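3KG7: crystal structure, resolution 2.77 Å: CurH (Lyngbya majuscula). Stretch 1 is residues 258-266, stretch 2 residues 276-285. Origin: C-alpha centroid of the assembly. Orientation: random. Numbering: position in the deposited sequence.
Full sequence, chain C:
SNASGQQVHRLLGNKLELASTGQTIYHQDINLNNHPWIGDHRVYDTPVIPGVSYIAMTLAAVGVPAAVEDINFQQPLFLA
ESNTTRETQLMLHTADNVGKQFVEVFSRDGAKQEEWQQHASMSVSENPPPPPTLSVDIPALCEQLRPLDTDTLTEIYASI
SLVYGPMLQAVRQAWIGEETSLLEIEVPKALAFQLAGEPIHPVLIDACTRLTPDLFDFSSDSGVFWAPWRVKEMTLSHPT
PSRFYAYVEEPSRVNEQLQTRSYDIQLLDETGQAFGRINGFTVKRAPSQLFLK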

# COMPACT_ATOMS: atom_id res chain seq x y z
N LEU C 258 37.35 -14.22 -1.62
CA LEU C 258 35.94 -13.83 -1.82
C LEU C 258 35.79 -12.57 -2.68
O LEU C 258 34.67 -12.07 -2.87
CB LEU C 258 35.21 -13.69 -0.48
CG LEU C 258 34.71 -15.01 0.16
CD1 LEU C 258 34.75 -14.95 1.69
CD2 LEU C 258 33.31 -15.39 -0.35
N GLN C 259 36.92 -12.08 -3.19
CA GLN C 259 37.00 -11.06 -4.26
C GLN C 259 36.11 -9.82 -4.09
O GLN C 259 35.11 -9.66 -4.79
CB GLN C 259 36.75 -11.73 -5.62
CG GLN C 259 37.33 -10.97 -6.82
CD GLN C 259 38.86 -11.03 -6.89
OE1 GLN C 259 39.49 -11.94 -6.36
NE2 GLN C 259 39.45 -10.04 -7.56
N THR C 260 36.49 -8.96 -3.15
CA THR C 260 35.77 -7.71 -2.88
C THR C 260 36.76 -6.64 -2.41
O THR C 260 37.73 -6.96 -1.72
CB THR C 260 34.72 -7.87 -1.75
OG1 THR C 260 35.36 -8.29 -0.53
CG2 THR C 260 33.64 -8.88 -2.13
N ARG C 261 36.52 -5.39 -2.79
CA ARG C 261 37.26 -4.26 -2.21
C ARG C 261 36.33 -3.51 -1.26
O ARG C 261 35.21 -3.18 -1.64
CB ARG C 261 37.76 -3.29 -3.28
CG ARG C 261 38.75 -3.86 -4.26
CD ARG C 261 39.26 -2.77 -5.18
NE ARG C 261 40.32 -1.98 -4.56
CZ ARG C 261 41.63 -2.22 -4.72
NH1 ARG C 261 42.05 -3.22 -5.49
NH2 ARG C 261 42.52 -1.45 -4.11
N SER C 262 36.79 -3.25 -0.04
CA SER C 262 35.97 -2.55 0.95
C SER C 262 36.69 -1.37 1.57
O SER C 262 37.91 -1.40 1.75
CB SER C 262 35.53 -3.50 2.06
OG SER C 262 35.29 -4.80 1.57
N TYR C 263 35.93 -0.32 1.90
CA TYR C 263 36.50 0.87 2.54
C TYR C 263 35.52 1.69 3.38
O TYR C 263 34.33 1.38 3.45
CB TYR C 263 37.27 1.76 1.53
CG TYR C 263 36.51 2.16 0.28
CD1 TYR C 263 36.39 1.29 -0.80
CD2 TYR C 263 35.94 3.43 0.16
CE1 TYR C 263 35.70 1.66 -1.97
CE2 TYR C 263 35.25 3.81 -1.00
CZ TYR C 263 35.14 2.92 -2.06
OH TYR C 263 34.46 3.29 -3.19
N ASP C 264 36.04 2.72 4.04
CA ASP C 264 35.27 3.58 4.94
C ASP C 264 35.32 5.03 4.50
O ASP C 264 36.34 5.50 4.00
CB ASP C 264 35.82 3.47 6.36
CG ASP C 264 35.78 2.06 6.88
OD1 ASP C 264 34.73 1.40 6.71
OD2 ASP C 264 36.79 1.61 7.45
N ILE C 265 34.22 5.75 4.70
CA ILE C 265 34.17 7.16 4.34
C ILE C 265 33.57 7.96 5.48
O ILE C 265 32.50 7.63 5.99
CB ILE C 265 33.35 7.41 3.05
CG1 ILE C 265 33.95 6.66 1.86
CG2 ILE C 265 33.31 8.91 2.73
CD1 ILE C 265 32.94 5.94 1.04
N GLN C 266 34.27 9.02 5.87
CA GLN C 266 33.77 9.97 6.86
C GLN C 266 33.21 11.20 6.16
O GLN C 266 33.87 11.80 5.31
CB GLN C 266 34.87 10.39 7.84
CG GLN C 266 35.83 9.28 8.26
CD GLN C 266 35.20 8.20 9.15
OE1 GLN C 266 35.74 7.10 9.27
NE2 GLN C 266 34.07 8.52 9.77
N GLY C 276 28.43 12.29 9.47
CA GLY C 276 27.96 11.03 8.94
C GLY C 276 29.12 10.14 8.53
O GLY C 276 30.24 10.62 8.36
N ARG C 277 28.86 8.84 8.40
CA ARG C 277 29.89 7.92 7.94
C ARG C 277 29.32 6.71 7.23
O ARG C 277 28.16 6.33 7.46
CB ARG C 277 30.82 7.49 9.08
CG ARG C 277 30.17 6.63 10.15
CD ARG C 277 31.17 6.25 11.23
NE ARG C 277 32.40 5.70 10.66
CZ ARG C 277 33.56 5.61 11.30
NH1 ARG C 277 33.67 6.04 12.56
NH2 ARG C 277 34.62 5.09 10.69
N ILE C 278 30.13 6.12 6.36
CA ILE C 278 29.80 4.90 5.65
C ILE C 278 30.89 3.88 5.98
O ILE C 278 32.06 4.09 5.65
CB ILE C 278 29.74 5.12 4.11
CG1 ILE C 278 28.78 6.27 3.77
CG2 ILE C 278 29.34 3.84 3.37
CD1 ILE C 278 29.08 6.97 2.49
N ASN C 279 30.50 2.80 6.65
CA ASN C 279 31.43 1.73 7.03
C ASN C 279 31.27 0.46 6.22
O ASN C 279 30.15 -0.01 5.98
CB ASN C 279 31.34 1.41 8.52
CG ASN C 279 31.69 2.58 9.40
OD1 ASN C 279 32.83 3.05 9.41
ND2 ASN C 279 30.70 3.08 10.14
N GLY C 280 32.40 -0.10 5.80
CA GLY C 280 32.41 -1.36 5.07
C GLY C 280 31.78 -1.29 3.70
O GLY C 280 31.16 -2.26 3.25
N PHE C 281 31.94 -0.14 3.03
CA PHE C 281 31.45 0.05 1.66
C PHE C 281 32.17 -0.91 0.72
O PHE C 281 33.35 -0.71 0.40
CB PHE C 281 31.64 1.50 1.20
CG PHE C 281 31.08 1.78 -0.18
CD1 PHE C 281 31.92 1.92 -1.27
CD2 PHE C 281 29.70 1.91 -0.38
CE1 PHE C 281 31.40 2.17 -2.56
CE2 PHE C 281 29.18 2.17 -1.66
CZ PHE C 281 30.03 2.30 -2.75
N THR C 282 31.46 -1.94 0.28
CA THR C 282 32.08 -3.02 -0.49
C THR C 282 31.65 -3.01 -1.96
O THR C 282 30.46 -2.98 -2.27
CB THR C 282 31.78 -4.39 0.15
OG1 THR C 282 32.05 -4.33 1.56
CG2 THR C 282 32.65 -5.47 -0.47
N VAL C 283 32.64 -3.03 -2.85
CA VAL C 283 32.38 -3.18 -4.28
C VAL C 283 32.83 -4.56 -4.74
O VAL C 283 33.75 -5.15 -4.17
CB VAL C 283 33.06 -2.06 -5.12
CG1 VAL C 283 32.40 -0.71 -4.84
CG2 VAL C 283 34.57 -2.01 -4.87
N LYS C 284 32.17 -5.09 -5.76
CA LYS C 284 32.56 -6.37 -6.35
C LYS C 284 32.51 -6.29 -7.87
O LYS C 284 31.67 -5.58 -8.44
CB LYS C 284 31.67 -7.51 -5.83
CG LYS C 284 32.17 -8.91 -6.16
CD LYS C 284 31.20 -9.99 -5.69
CE LYS C 284 30.01 -10.13 -6.62
NZ LYS C 284 29.16 -11.30 -6.27
N ARG C 285 33.42 -7.01 -8.52
CA ARG C 285 33.48 -7.06 -9.99
C ARG C 285 32.16 -7.57 -10.57
O ARG C 285 31.63 -8.60 -10.13
CB ARG C 285 34.64 -7.94 -10.44
CG ARG C 285 36.01 -7.45 -9.99
CD ARG C 285 36.66 -6.48 -10.98
NE ARG C 285 37.06 -7.14 -12.23
CZ ARG C 285 38.05 -6.72 -13.03
NH1 ARG C 285 38.77 -5.65 -12.71
NH2 ARG C 285 38.32 -7.38 -14.14

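The two stretches pair as antiparallel strands. The axis of 260-266 passes 4.7 Å from that of 276-279 at 178° between N-to-C directions, and 4.6 Å from that of 281-285 at 154°. Stretch 2 turns a corner at Gly280, between the two segments. Together the stretches bury 798 Å², both sides summed.

Backbone hydrogen bonds carry the register. Arg261 and Val283 form a closed pair, Arg261 N to Val283 O at 3.1 Å (angle at H 152°) and Val283 N to Arg261 O at 2.8 Å (163°). Tyr263 and Phe281 repeat it, Tyr263 N to Phe281 O at 3.0 Å (150°) and Phe281 N to Tyr263 O at 2.9 Å; the latter is the most bent of the six backbone bonds between paired residues, at 135°. Ile265 and Ile278 form the straightest pair, with Ile265 N to Ile278 O at 2.9 Å (166°) and Ile278 N to Ile265 O at 2.8 Å (168°). Between these pairs, CA-H...O contacts fill in: Ser262 CA lies 3.2 Å from Phe281 O, and Asp264 CA lies 3.3 Å from Ile278 O.

From Tyr263-Phe281 to Ile265-Ile278 the register shifts by one residue, a beta bulge that accommodates the extra residue of stretch 2. Asp264 secures it. With chi1 in the m well, its carboxylate reaches the opposing backbone, and Gly280 N donates to Asp264 OD1 at 2.9 Å and 167°. Gly280 has phi/psi of 67/34, and positive phi by itself favours glycine. Thr282 adds a brace within stretch 2, its OG1 donating to Gly280 O at 2.8 Å.

Apolar and aromatic contacts gather on the face shared by Arg261, Tyr263, Ile265, Ile278, Phe281 and Val283, all buried. The Tyr263 and Phe281 rings form an offset edge-to-face pair, centroids 5.3 Å apart and planes at 70°, with the edge of Phe281 toward the face of Tyr263. Tyr263 CZ approaches Phe281 CD1 to 3.5 Å. Chi1 is p for Tyr263 and t for Phe281. Tyr263 OH sits near the plane of the Phe281 ring, 3.3 Å from CE1 of Phe281, and is hydrogen-bonded elsewhere in the structure, so burial leaves it satisfied. The isoleucines meet more loosely, Ile265 CD1 to Ile278 CD1 at 4.3 Å; their branched side chains suit both an extended backbone and a buried face. Arg261 packs by its aliphatic base, CB lying 3.8 Å from CG2 of Val283, while its end leads away to bonds elsewhere.

Polar side chains occupy the other face. Ser262 and Thr282 stand across a non-hydrogen-bonded pair whose CA atoms are 4.2 Å apart, close enough for these short side chains to meet: Ser262 OG donates a weak hydrogen bond to Thr282 OG1 at 3.3 Å. Farther along, Gln266 OE1 lies over one face of the Arg277 guanidinium, 2.7 Å from NH2 of Arg277. The angle is too poor for a hydrogen bond, so the evidence supports close polar packing.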